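Local coordinates for ADP-ribosylation factor-binding protein GGA2 (Saccharomyces cerevisiae, PDB 3MNM) that may help regulate membrane traffic through the trans-Golgi network, binds ARF1 and ARF2, and engages the accessory proteins Ent3 and Ent5 through this GAE domain, at residues T11-S16 with A116-P121; F38-S43 with N75-I80; L50-A55 with W101-S106. One frame throughout, in Å; residues are numbered along the deposited sequence. Where two conformers were deposited one is given.

Contact 1 of 3, residues T11-S16 with A116-P121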
ATOM      1  N   THR A  11       4.465   8.569   3.091  1.00 22.29           N
ATOM      2  CA  THR A  11       5.705   7.826   3.135  1.00 20.32           C
ATOM      3  C   THR A  11       5.802   6.992   1.871  1.00 25.27           C
ATOM      4  O   THR A  11       4.836   6.314   1.486  1.00 20.69           O
ATOM      5  CB  THR A  11       5.774   6.903   4.371  1.00 26.66           C
ATOM      6  OG1 THR A  11       5.485   7.663   5.556  1.00 34.03           O
ATOM      7  CG2 THR A  11       7.149   6.293   4.492  1.00 28.65           C
ATOM      8  N   LEU A  12       6.952   7.057   1.208  1.00 18.19           N
ATOM      9  CA  LEU A  12       7.171   6.245   0.019  0.60 18.03           C
ATOM     10  C   LEU A  12       7.464   4.813   0.436  1.00 20.77           C
ATOM     11  O   LEU A  12       8.313   4.557   1.295  1.00 21.71           O
ATOM     12  CB  LEU A  12       8.309   6.784  -0.851  0.60 19.38           C
ATOM     13  CG  LEU A  12       8.553   5.940  -2.105  0.60 19.54           C
ATOM     14  CD1 LEU A  12       7.393   6.091  -3.091  0.60 21.04           C
ATOM     15  CD2 LEU A  12       9.884   6.263  -2.786  0.60 24.81           C
ATOM     16  N   VAL A  13       6.732   3.880  -0.159  1.00 15.47           N
ATOM     17  CA  VAL A  13       6.921   2.467   0.107  1.00 13.00           C
ATOM     18  C   VAL A  13       7.741   1.851  -1.009  1.00 16.25           C
ATOM     19  O   VAL A  13       8.704   1.143  -0.756  1.00 16.48           O
ATOM     20  CB  VAL A  13       5.563   1.720   0.220  1.00 12.96           C
ATOM     21  CG1 VAL A  13       5.790   0.229   0.406  1.00 12.54           C
ATOM     22  CG2 VAL A  13       4.738   2.298   1.379  1.00 14.09           C
ATOM     23  N   ASN A  14       7.348   2.098  -2.256  1.00 12.45           N
ATOM     24  CA  ASN A  14       8.099   1.574  -3.384  1.00 12.03           C
ATOM     25  C   ASN A  14       7.797   2.335  -4.658  1.00 21.16           C
ATOM     26  O   ASN A  14       6.694   2.849  -4.837  1.00 17.90           O
ATOM     27  CB  ASN A  14       7.785   0.096  -3.609  1.00 13.37           C
ATOM     28  CG  ASN A  14       8.862  -0.607  -4.405  1.00 21.03           C
ATOM     29  OD1 ASN A  14       9.985  -0.747  -3.935  1.00 24.22           O
ATOM     30  ND2 ASN A  14       8.526  -1.053  -5.619  1.00 15.37           N
ATOM     31  N   GLN A  15       8.784   2.402  -5.542  1.00 15.57           N
ATOM     32  CA  GLN A  15       8.561   2.897  -6.892  1.00 16.92           C
ATOM     33  C   GLN A  15       9.244   1.968  -7.872  1.00 18.52           C
ATOM     34  O   GLN A  15      10.450   1.740  -7.793  1.00 18.87           O
ATOM     35  CB  GLN A  15       9.061   4.330  -7.040  1.00 16.35           C
ATOM     36  CG  GLN A  15       9.032   4.841  -8.464  1.00 19.06           C
ATOM     37  CD  GLN A  15       9.163   6.346  -8.535  1.00 28.44           C
ATOM     38  OE1 GLN A  15       8.853   7.056  -7.571  1.00 32.09           O
ATOM     39  NE2 GLN A  15       9.619   6.845  -9.683  1.00 32.82           N
ATOM     40  N   SER A  16       8.463   1.406  -8.790  1.00 15.03           N
ATOM     41  CA  SER A  16       8.990   0.521  -9.797  1.00 13.81           C
ATOM     42  C   SER A  16       8.862   1.235 -11.142  1.00 14.95           C
ATOM     43  O   SER A  16       8.464   2.398 -11.179  1.00 18.71           O
ATOM     44  CB  SER A  16       8.211  -0.797  -9.800  1.00 17.19           C
ATOM     45  OG  SER A  16       6.934  -0.619 -10.407  1.00 17.18           O
ATOM     46  N   ALA A 116       8.125  -6.536  -0.909  1.00 11.72           N
ATOM     47  CA  ALA A 116       9.178  -6.110   0.034  1.00 14.75           C
ATOM     48  C   ALA A 116       8.729  -6.202   1.480  1.00 24.47           C
ATOM     49  O   ALA A 116       7.568  -6.479   1.779  1.00 17.26           O
ATOM     50  CB  ALA A 116       9.613  -4.688  -0.234  1.00 13.30           C
ATOM     51  N   VAL A 117       9.688  -5.931   2.369  1.00 26.34           N
ATOM     52  CA  VAL A 117       9.451  -5.666   3.785  1.00 34.26           C
ATOM     53  C   VAL A 117       9.610  -4.164   4.081  1.00 30.20           C
ATOM     54  O   VAL A 117      10.635  -3.559   3.739  1.00 37.67           O
ATOM     55  CB  VAL A 117      10.459  -6.442   4.631  1.00 31.08           C
ATOM     56  CG1 VAL A 117      10.057  -7.912   4.715  1.00 27.59           C
ATOM     57  CG2 VAL A 117      11.862  -6.293   4.022  1.00 24.48           C
ATOM     58  N   PHE A 118       8.603  -3.559   4.711  1.00 21.76           N
ATOM     59  CA  PHE A 118       8.589  -2.107   4.932  1.00 26.56           C
ATOM     60  C   PHE A 118       8.473  -1.714   6.411  1.00 30.64           C
ATOM     61  O   PHE A 118       7.562  -2.152   7.118  1.00 29.35           O
ATOM     62  CB  PHE A 118       7.463  -1.441   4.118  1.00 28.28           C
ATOM     63  CG  PHE A 118       7.294   0.033   4.397  1.00 24.18           C
ATOM     64  CD1 PHE A 118       8.072   0.973   3.734  1.00 27.68           C
ATOM     65  CD2 PHE A 118       6.357   0.479   5.320  1.00 27.96           C
ATOM     66  CE1 PHE A 118       7.917   2.329   3.989  1.00 28.67           C
ATOM     67  CE2 PHE A 118       6.200   1.832   5.586  1.00 29.44           C
ATOM     68  CZ  PHE A 118       6.977   2.759   4.918  1.00 31.57           C
ATOM     69  N   THR A 119       9.400  -0.875   6.866  1.00 31.11           N
ATOM     70  CA  THR A 119       9.401  -0.409   8.251  1.00 27.32           C
ATOM     71  C   THR A 119       8.677   0.927   8.389  1.00 28.55           C
ATOM     72  O   THR A 119       9.070   1.925   7.790  1.00 30.38           O
ATOM     73  CB  THR A 119      10.835  -0.306   8.809  1.00 34.17           C
ATOM     74  OG1 THR A 119      11.407  -1.619   8.893  1.00 28.60           O
ATOM     75  CG2 THR A 119      10.818   0.319  10.205  1.00 39.47           C
ATOM     76  N   LEU A 120       7.607   0.936   9.175  1.00 28.65           N
ATOM     77  CA  LEU A 120       6.810   2.139   9.357  1.00 29.86           C
ATOM     78  C   LEU A 120       7.583   3.208  10.117  1.00 42.11           C
ATOM     79  O   LEU A 120       8.368   2.893  11.015  1.00 40.19           O
ATOM     80  CB  LEU A 120       5.503   1.829  10.096  1.00 30.94           C
ATOM     81  CG  LEU A 120       4.297   1.399   9.254  1.00 34.58           C
ATOM     82  CD1 LEU A 120       4.612   0.157   8.446  1.00 38.47           C
ATOM     83  CD2 LEU A 120       3.071   1.177  10.138  1.00 38.15           C
ATOM     84  N   PRO A 121       7.368   4.479   9.751  1.00 39.61           N
ATOM     85  CA  PRO A 121       7.901   5.574  10.564  1.00 44.06           C
ATOM     86  C   PRO A 121       7.225   5.549  11.922  1.00 49.46           C
ATOM     87  O   PRO A 121       6.087   5.091  12.041  1.00 41.23           O
ATOM     88  CB  PRO A 121       7.479   6.828   9.791  1.00 39.13           C
ATOM     89  CG  PRO A 121       6.324   6.399   8.953  1.00 38.89           C
ATOM     90  CD  PRO A 121       6.605   4.968   8.591  1.00 35.92           C
TER
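Val13 and Phe118 bring the two backbones to 6.9 Å between their CA atoms, and the CA atoms of Thr11 and Pro121 lie 8.1 Å apart. That is too wide for strand pairing, and the segments share no backbone hydrogen bond. The contact is made mainly by side chains, with the Phe118 ring at its centre. CG of Phe118 stands anti to its backbone N (chi1 174°), and the side chains of Phe118 and Val13 cross at about a right angle. Val13 CG2 sits over the middle of one face, 4.2 Å from the ring centroid, as a CH-pi contact. Val13 CG1 touches the ring atom Phe118 CD1 at 4.1 Å. Thr11 CG2 meets the ring at its edge, in plane, 3.6 Å from Phe118 CZ. Leu12 O approaches Phe118 CE1 obliquely at 3.5 Å. Further along, Thr11 OG1 and Pro121 CG meet tip to tip at 3.7 Å. Val13 and Asn14 form a classic beta bulge facing Ile21. The contact lies at the surface of the Ig-like sandwich and joins its two sheets. Strand 10-15 pairs with strand 19-27, whose Phe23 makes an edge-to-face stack with Phe118. Strand 110-117 pairs with strand 100-107, and Trp101 of that strand touches Val13.

Contact 2 of 3, residues F38-S43 with N75-I80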
ATOM      1  N   PHE A  38      -1.794   4.367  -1.164  1.00 13.96           N
ATOM      2  CA  PHE A  38      -2.105   5.056  -2.410  1.00 12.00           C
ATOM      3  C   PHE A  38      -1.259   4.502  -3.525  1.00 12.16           C
ATOM      4  O   PHE A  38      -0.031   4.392  -3.399  1.00 14.72           O
ATOM      5  CB  PHE A  38      -1.831   6.558  -2.288  1.00 11.00           C
ATOM      6  CG  PHE A  38      -2.758   7.266  -1.358  1.00 14.06           C
ATOM      7  CD1 PHE A  38      -3.936   7.826  -1.834  1.00 17.79           C
ATOM      8  CD2 PHE A  38      -2.463   7.380  -0.008  1.00 16.80           C
ATOM      9  CE1 PHE A  38      -4.798   8.497  -0.978  1.00 18.86           C
ATOM     10  CE2 PHE A  38      -3.323   8.048   0.849  1.00 20.16           C
ATOM     11  CZ  PHE A  38      -4.491   8.608   0.361  1.00 19.67           C
ATOM     12  N   PHE A  39      -1.911   4.180  -4.639  1.00 10.02           N
ATOM     13  CA  PHE A  39      -1.252   3.572  -5.774  1.00  9.39           C
ATOM     14  C   PHE A  39      -1.333   4.510  -6.951  1.00 13.93           C
ATOM     15  O   PHE A  39      -2.413   4.953  -7.323  1.00 12.99           O
ATOM     16  CB  PHE A  39      -1.917   2.234  -6.108  1.00 10.17           C
ATOM     17  CG  PHE A  39      -1.802   1.235  -5.005  1.00  9.52           C
ATOM     18  CD1 PHE A  39      -0.778   0.288  -5.020  1.00 12.19           C
ATOM     19  CD2 PHE A  39      -2.681   1.260  -3.937  1.00  9.88           C
ATOM     20  CE1 PHE A  39      -0.652  -0.625  -3.971  1.00 10.87           C
ATOM     21  CE2 PHE A  39      -2.561   0.362  -2.888  1.00 13.18           C
ATOM     22  CZ  PHE A  39      -1.538  -0.581  -2.905  1.00 13.52           C
ATOM     23  N   THR A  40      -0.169   4.823  -7.504  1.00 10.61           N
ATOM     24  CA  THR A  40      -0.027   5.740  -8.630  1.00 13.44           C
ATOM     25  C   THR A  40       0.608   5.031  -9.827  1.00 15.71           C
ATOM     26  O   THR A  40       1.653   4.370  -9.725  1.00 13.00           O
ATOM     27  CB  THR A  40       0.827   6.958  -8.221  1.00 10.10           C
ATOM     28  OG1 THR A  40       0.077   7.770  -7.317  1.00 13.71           O
ATOM     29  CG2 THR A  40       1.252   7.778  -9.459  1.00 15.09           C
ATOM     30  N   ASN A  41      -0.026   5.157 -10.982  1.00 13.88           N
ATOM     31  CA  ASN A  41       0.447   4.476 -12.169  1.00 12.84           C
ATOM     32  C   ASN A  41       1.552   5.298 -12.821  1.00 15.97           C
ATOM     33  O   ASN A  41       1.345   6.468 -13.124  1.00 15.79           O
ATOM     34  CB  ASN A  41      -0.730   4.274 -13.133  1.00 11.97           C
ATOM     35  CG  ASN A  41      -0.396   3.368 -14.309  1.00 13.58           C
ATOM     36  OD1 ASN A  41       0.740   2.920 -14.476  1.00 13.67           O
ATOM     37  ND2 ASN A  41      -1.413   3.087 -15.150  1.00 13.97           N
ATOM     38  N   LEU A  42       2.730   4.699 -13.005  1.00 14.17           N
ATOM     39  CA  LEU A  42       3.841   5.397 -13.663  1.00 17.35           C
ATOM     40  C   LEU A  42       3.970   5.001 -15.133  1.00 19.72           C
ATOM     41  O   LEU A  42       4.856   5.482 -15.844  1.00 20.50           O
ATOM     42  CB  LEU A  42       5.160   5.127 -12.911  1.00 15.95           C
ATOM     43  CG  LEU A  42       5.135   5.527 -11.438  1.00 17.20           C
ATOM     44  CD1 LEU A  42       6.414   5.073 -10.727  1.00 16.85           C
ATOM     45  CD2 LEU A  42       4.930   7.021 -11.253  1.00 22.96           C
ATOM     46  N   SER A  43       3.097   4.102 -15.582  1.00 16.32           N
ATOM     47  CA  SER A  43       3.093   3.646 -16.960  1.00 15.51           C
ATOM     48  C   SER A  43       2.123   4.506 -17.774  1.00 17.40           C
ATOM     49  O   SER A  43       1.167   5.028 -17.225  1.00 15.17           O
ATOM     50  CB  SER A  43       2.644   2.186 -17.032  1.00 17.38           C
ATOM     51  OG  SER A  43       2.603   1.735 -18.381  1.00 20.50           O
ATOM     52  N   ASN A  75      -0.797   6.797 -16.107  1.00 13.94           N
ATOM     53  CA  ASN A  75      -0.398   7.976 -15.332  1.00 14.26           C
ATOM     54  C   ASN A  75      -1.339   8.395 -14.210  1.00 13.13           C
ATOM     55  O   ASN A  75      -1.204   9.484 -13.661  1.00 16.76           O
ATOM     56  CB  ASN A  75      -0.119   9.187 -16.247  1.00 17.11           C
ATOM     57  CG  ASN A  75       0.892   8.882 -17.334  1.00 22.44           C
ATOM     58  OD1 ASN A  75       0.630   9.096 -18.517  1.00 26.82           O
ATOM     59  ND2 ASN A  75       2.048   8.384 -16.941  1.00 19.14           N
ATOM     60  N   ALA A  76      -2.297   7.538 -13.848  1.00 12.59           N
ATOM     61  CA  ALA A  76      -3.247   7.910 -12.814  1.00 13.41           C
ATOM     62  C   ALA A  76      -2.550   8.200 -11.503  1.00 16.81           C
ATOM     63  O   ALA A  76      -1.774   7.380 -11.020  1.00 16.55           O
ATOM     64  CB  ALA A  76      -4.285   6.799 -12.611  1.00 13.23           C
ATOM     65  N   LYS A  77      -2.841   9.357 -10.926  1.00 14.48           N
ATOM     66  CA  LYS A  77      -2.364   9.671  -9.583  1.00 15.53           C
ATOM     67  C   LYS A  77      -3.371   9.217  -8.538  1.00 17.56           C
ATOM     68  O   LYS A  77      -4.560   9.574  -8.592  1.00 15.01           O
ATOM     69  CB  LYS A  77      -2.056  11.168  -9.445  1.00 20.73           C
ATOM     70  CG  LYS A  77      -0.749  11.561 -10.120  1.00 26.30           C
ATOM     71  CD  LYS A  77      -0.568  13.077 -10.211  1.00 31.50           C
ATOM     72  CE  LYS A  77      -0.571  13.736  -8.840  1.00 40.79           C
ATOM     73  NZ  LYS A  77      -0.355  15.216  -8.951  1.00 48.08           N
ATOM     74  N   ASP A  78      -2.902   8.424  -7.580  1.00 13.93           N
ATOM     75  CA  ASP A  78      -3.781   7.907  -6.538  1.00 15.31           C
ATOM     76  C   ASP A  78      -4.994   7.227  -7.170  1.00 12.63           C
ATOM     77  O   ASP A  78      -6.142   7.430  -6.737  1.00 15.34           O
ATOM     78  CB  ASP A  78      -4.239   9.025  -5.596  1.00 17.80           C
ATOM     79  CG  ASP A  78      -3.080   9.653  -4.834  1.00 18.55           C
ATOM     80  OD1 ASP A  78      -1.983   9.064  -4.834  1.00 16.52           O
ATOM     81  OD2 ASP A  78      -3.274  10.730  -4.240  1.00 22.07           O
ATOM     82  N   GLY A  79      -4.727   6.420  -8.188  1.00 11.28           N
ATOM     83  CA  GLY A  79      -5.785   5.743  -8.921  1.00 15.70           C
ATOM     84  C   GLY A  79      -6.506   4.696  -8.091  1.00 17.10           C
ATOM     85  O   GLY A  79      -7.684   4.424  -8.308  1.00 14.95           O
ATOM     86  N   ILE A  80      -5.792   4.105  -7.135  1.00 11.22           N
ATOM     87  CA  ILE A  80      -6.345   3.093  -6.253  1.00 10.34           C
ATOM     88  C   ILE A  80      -5.889   3.432  -4.856  1.00 14.65           C
ATOM     89  O   ILE A  80      -4.766   3.936  -4.680  1.00 12.97           O
ATOM     90  CB  ILE A  80      -5.819   1.683  -6.617  1.00 10.90           C
ATOM     91  CG1 ILE A  80      -6.310   1.280  -8.014  1.00 12.37           C
ATOM     92  CG2 ILE A  80      -6.246   0.659  -5.559  1.00 12.62           C
ATOM     93  CD1 ILE A  80      -5.561   0.076  -8.597  1.00 10.88           C
TER
HETATM   94  O   HOH W   1       0.236  10.547  -6.301  1.00 34.43           O
HETATM   95  O   HOH W   2       1.899   9.263 -12.626  1.00 22.61           O
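Phe39 and Ile80 form an antiparallel hydrogen-bonded pair at one end of this contact. Phe39 N donates to Ile80 O at 2.9 Å. Phe39 O receives two weak bonds in return, from Gly79 N and Ile80 N, and these two residues facing Phe39 make a classic beta bulge. Further on, Asn41 N donates to Ala76 O at 2.8 Å, in the carbonyl plane. Asn75 N donates to Ser43 O.

One side chain adds a polar bond across the contact. Thr40 OG1 is anti to its carbonyl carbon (chi1 -71°) and accepts a nearly straight bond from Asp78 N at 3.1 Å (173°). Within 38-43, Asn41 OD1 accepts from Ser43 N at 2.9 Å and shapes an Asx turn, with the donor well above the amide plane. Asn41 ND2 bonds to Ser45 O and Ile73 O.

Two waters bridge the segments. One joins Thr40 OG1 to Asp78 OD1. The other donates to Asn41 O and Asn75 O.

One apolar pair is Phe39 CD2 with Ile80 CG2 at 4.0 Å. Separately, the Asp78 carboxylate packs against the Phe38 ring, their planes 45° apart, with Asp78 CG 3.6 Å from Phe38 CD1.

The chemistry is that of an irregular loop fastened to a strand edge mainly by polar bonds. Arg10 makes a cation-pi contact with Phe38 and a salt bridge with Asp78 OD2; the salt bridge probably helps to balance the carboxylate charge.

Contact 3 of 3, residues L50-A55 with W101-S106; sequences LVFLLA and WKVNYS
Phe52 faces Val103 across two antiparallel strands, and its ring also touches Trp101. The strand axes approach to 4.6 Å at 175°. The backbone ladder alternates in the usual way: Val51 with Asn104 and Leu53 with Lys102 are hydrogen-bonded pairs, while Phe52 with Val103 and Leu54 with Trp101 are non-hydrogen-bonded pairs.

From CB, the Phe52 side chain leaves the sheet on the face that also carries Val103, Leu54 and Trp101. CG is anti to the backbone N (chi1 -175°) and lies near Lys102 O. Phe52 CD2 lies 3.5 Å from Lys102 O and presents an edge of the ring to Val103 CB at 4.0 Å. Next, Phe52 CE2 touches Trp101 CB at 3.9 Å and also nears Trp101 CE3. Phe52 CZ, at the tip, is likewise 3.9 Å from Trp101 CB. Leu54 CD1 reaches the same Trp101 CB.

At the other end, Leu50 CG packs on Val103 CG2 at 3.7 Å, and Leu50 CB meets Tyr105 CB. Outside the segments, the Phe52 ring stacks edge-to-face with Phe39, and Trp101 touches Ile21 of the opposite sheet. Tyr105 OH bonds to Glu114.

The other face bears Val51, Leu53, Lys102 and Asn104. Here a water donates to both Val51 O and Asn104 OD1, the latter at 2.8 Å, while Asn104 ND2 bonds to Glu113. Val51 O therefore accepts from the water as well as from Asn104 N, at 3.0 Å.

The chemistry divides by face. Aromatic and aliphatic groups turn into the interior of the sandwich. The outer face mixes aliphatic and polar side chains, with water bound at its backbone.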
ATOM      1  N   LEU A  50      -5.130  -5.345 -10.236  1.00  8.89           N
ATOM      2  CA  LEU A  50      -4.179  -5.055  -9.147  1.00  9.39           C
ATOM      3  C   LEU A  50      -4.654  -5.668  -7.829  1.00  9.54           C
ATOM      4  O   LEU A  50      -5.752  -5.377  -7.338  1.00 10.58           O
ATOM      5  CB  LEU A  50      -3.931  -3.533  -9.006  1.00  9.43           C
ATOM      6  CG  LEU A  50      -2.748  -3.214  -8.056  1.00  9.22           C
ATOM      7  CD1 LEU A  50      -2.005  -1.980  -8.589  1.00 11.73           C
ATOM      8  CD2 LEU A  50      -3.274  -2.998  -6.646  1.00  9.93           C
ATOM      9  N   VAL A  51      -3.796  -6.510  -7.248  1.00  9.55           N
ATOM     10  CA  VAL A  51      -4.095  -7.227  -6.020  1.00  8.31           C
ATOM     11  C   VAL A  51      -2.982  -6.908  -5.026  1.00  9.61           C
ATOM     12  O   VAL A  51      -1.824  -7.212  -5.286  1.00 10.32           O
ATOM     13  CB  VAL A  51      -4.141  -8.744  -6.292  1.00  9.71           C
ATOM     14  CG1 VAL A  51      -4.355  -9.521  -5.007  1.00  9.57           C
ATOM     15  CG2 VAL A  51      -5.276  -9.066  -7.288  1.00 11.60           C
ATOM     16  N   PHE A  52      -3.342  -6.268  -3.919  1.00  9.52           N
ATOM     17  CA  PHE A  52      -2.361  -5.849  -2.907  1.00  8.71           C
ATOM     18  C   PHE A  52      -2.552  -6.644  -1.624  1.00 10.57           C
ATOM     19  O   PHE A  52      -3.669  -6.741  -1.088  1.00  9.96           O
ATOM     20  CB  PHE A  52      -2.550  -4.362  -2.609  1.00 11.17           C
ATOM     21  CG  PHE A  52      -1.523  -3.789  -1.663  1.00 10.21           C
ATOM     22  CD1 PHE A  52      -1.913  -3.278  -0.431  1.00 11.31           C
ATOM     23  CD2 PHE A  52      -0.182  -3.722  -2.035  1.00 11.51           C
ATOM     24  CE1 PHE A  52      -0.983  -2.715   0.433  1.00 10.70           C
ATOM     25  CE2 PHE A  52       0.754  -3.173  -1.171  1.00 11.70           C
ATOM     26  CZ  PHE A  52       0.353  -2.663   0.060  1.00 10.57           C
ATOM     27  N   LEU A  53      -1.449  -7.195  -1.118  1.00  9.65           N
ATOM     28  CA  LEU A  53      -1.466  -7.980   0.116  1.00 10.01           C
ATOM     29  C   LEU A  53      -0.537  -7.332   1.137  1.00 10.87           C
ATOM     30  O   LEU A  53       0.621  -7.052   0.827  1.00 13.43           O
ATOM     31  CB  LEU A  53      -0.986  -9.414  -0.173  1.00 10.57           C
ATOM     32  CG  LEU A  53      -1.006 -10.402   0.990  1.00 12.65           C
ATOM     33  CD1 LEU A  53      -2.440 -10.668   1.467  1.00 14.44           C
ATOM     34  CD2 LEU A  53      -0.334 -11.718   0.559  1.00 14.60           C
ATOM     35  N   LEU A  54      -1.051  -7.094   2.341  1.00 11.18           N
ATOM     36  CA  LEU A  54      -0.276  -6.451   3.399  1.00 12.47           C
ATOM     37  C   LEU A  54      -0.317  -7.291   4.668  1.00 14.76           C
ATOM     38  O   LEU A  54      -1.370  -7.793   5.053  1.00 15.85           O
ATOM     39  CB  LEU A  54      -0.860  -5.058   3.674  1.00 14.56           C
ATOM     40  CG  LEU A  54      -0.179  -4.204   4.739  1.00 19.29           C
ATOM     41  CD1 LEU A  54       1.252  -3.912   4.320  1.00 15.32           C
ATOM     42  CD2 LEU A  54      -0.979  -2.911   4.924  1.00 20.78           C
ATOM     43  N   ALA A  55       0.823  -7.445   5.327  1.00 12.11           N
ATOM     44  CA  ALA A  55       0.864  -8.221   6.566  1.00 12.36           C
ATOM     45  C   ALA A  55       1.659  -7.447   7.603  1.00 16.87           C
ATOM     46  O   ALA A  55       2.630  -6.777   7.265  1.00 16.79           O
ATOM     47  CB  ALA A  55       1.506  -9.577   6.331  1.00 18.42           C
ATOM     48  N   TRP A 101       4.677  -6.597   2.251  1.00 13.47           N
ATOM     49  CA  TRP A 101       3.636  -6.310   1.251  1.00  9.95           C
ATOM     50  C   TRP A 101       3.959  -6.998  -0.068  1.00 13.61           C
ATOM     51  O   TRP A 101       5.110  -7.315  -0.370  1.00 13.30           O
ATOM     52  CB  TRP A 101       3.445  -4.797   1.060  1.00 11.03           C
ATOM     53  CG  TRP A 101       4.692  -4.093   0.585  1.00 10.88           C
ATOM     54  CD1 TRP A 101       5.657  -3.486   1.363  1.00 10.91           C
ATOM     55  CD2 TRP A 101       5.121  -3.946  -0.773  1.00  9.90           C
ATOM     56  NE1 TRP A 101       6.649  -2.969   0.558  1.00 12.66           N
ATOM     57  CE2 TRP A 101       6.341  -3.233  -0.754  1.00 12.24           C
ATOM     58  CE3 TRP A 101       4.585  -4.342  -2.011  1.00 11.68           C
ATOM     59  CZ2 TRP A 101       7.046  -2.932  -1.921  1.00 14.88           C
ATOM     60  CZ3 TRP A 101       5.283  -4.026  -3.172  1.00 12.46           C
ATOM     61  CH2 TRP A 101       6.505  -3.329  -3.117  1.00 14.10           C
ATOM     62  N   LYS A 102       2.921  -7.243  -0.857  1.00 12.21           N
ATOM     63  CA  LYS A 102       3.086  -7.841  -2.164  1.00 10.69           C
ATOM     64  C   LYS A 102       2.030  -7.223  -3.057  1.00 12.55           C
ATOM     65  O   LYS A 102       0.905  -6.992  -2.616  1.00 12.93           O
ATOM     66  CB  LYS A 102       2.864  -9.355  -2.092  1.00 11.75           C
ATOM     67  CG  LYS A 102       2.941 -10.037  -3.414  1.00 17.53           C
ATOM     68  CD  LYS A 102       2.885 -11.548  -3.245  1.00 24.96           C
ATOM     69  CE  LYS A 102       2.903 -12.254  -4.592  1.00 30.98           C
ATOM     70  NZ  LYS A 102       2.810 -13.731  -4.450  1.00 41.12           N
ATOM     71  N   VAL A 103       2.391  -6.954  -4.301  1.00  9.86           N
ATOM     72  CA  VAL A 103       1.408  -6.499  -5.273  1.00  9.83           C
ATOM     73  C   VAL A 103       1.570  -7.288  -6.574  1.00 11.76           C
ATOM     74  O   VAL A 103       2.684  -7.560  -7.026  1.00 11.65           O
ATOM     75  CB  VAL A 103       1.490  -4.959  -5.505  1.00  9.06           C
ATOM     76  CG1 VAL A 103       2.754  -4.578  -6.273  1.00  9.35           C
ATOM     77  CG2 VAL A 103       0.228  -4.448  -6.228  1.00 10.64           C
ATOM     78  N   ASN A 104       0.441  -7.692  -7.147  1.00  7.87           N
ATOM     79  CA  ASN A 104       0.423  -8.360  -8.445  1.00  7.99           C
ATOM     80  C   ASN A 104      -0.519  -7.556  -9.315  1.00  9.87           C
ATOM     81  O   ASN A 104      -1.561  -7.117  -8.836  1.00 10.22           O
ATOM     82  CB  ASN A 104      -0.129  -9.787  -8.316  1.00 12.03           C
ATOM     83  CG  ASN A 104       0.838 -10.721  -7.640  1.00 12.16           C
ATOM     84  OD1 ASN A 104       0.915 -10.751  -6.416  1.00 14.14           O
ATOM     85  ND2 ASN A 104       1.603 -11.476  -8.433  1.00 13.78           N
ATOM     86  N   TYR A 105      -0.147  -7.339 -10.567  1.00  9.76           N
ATOM     87  CA  TYR A 105      -0.998  -6.576 -11.470  1.00 14.56           C
ATOM     88  C   TYR A 105      -0.623  -6.871 -12.911  1.00 13.79           C
ATOM     89  O   TYR A 105       0.396  -7.514 -13.187  1.00 13.17           O
ATOM     90  CB  TYR A 105      -0.889  -5.069 -11.179  1.00 10.49           C
ATOM     91  CG  TYR A 105       0.508  -4.506 -11.324  1.00 11.31           C
ATOM     92  CD1 TYR A 105       1.385  -4.492 -10.238  1.00 12.67           C
ATOM     93  CD2 TYR A 105       0.951  -3.979 -12.535  1.00 14.06           C
ATOM     94  CE1 TYR A 105       2.668  -3.982 -10.358  1.00 13.50           C
ATOM     95  CE2 TYR A 105       2.237  -3.456 -12.662  1.00 17.77           C
ATOM     96  CZ  TYR A 105       3.086  -3.461 -11.569  1.00 20.60           C
ATOM     97  OH  TYR A 105       4.366  -2.958 -11.693  1.00 17.14           O
ATOM     98  N   SER A 106      -1.454  -6.405 -13.839  1.00 10.83           N
ATOM     99  CA  SER A 106      -1.190  -6.554 -15.267  0.70 15.55           C
ATOM    100  C   SER A 106      -0.882  -5.191 -15.886  1.00 15.53           C
ATOM    101  O   SER A 106      -1.535  -4.200 -15.551  1.00 13.96           O
ATOM    102  CB  SER A 106      -2.428  -7.142 -15.965  0.70 14.74           C
ATOM    103  OG  SER A 106      -2.961  -8.247 -15.258  0.70 12.33           O
TER
HETATM  104  O   HOH W   3      -0.743  -9.930  -4.350  1.00 13.84           O

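Residues 11-16 open the chain's first contact, and 116-121 close it near the C terminus. Contact 1 thus encloses nearly the whole domain, and contacts 2 and 3 are nested inside it. It brings strand 10-15 of one sheet against the end of strand 110-117 of the other. Next come 38-43, then 50-55. Segment 75-80 returns to close contact 2, and 101-106 later returns to close contact 3. Contacts 2 and 3 therefore cross. Contact 2 ties a loop to the sheet that holds strand 10-15. Contact 3 joins neighbouring strands of the other sheet. Leu42 packs on Gln15 and Ser16, Asn14 on Trp101, and Ile80 on Leu50, linking all three contacts.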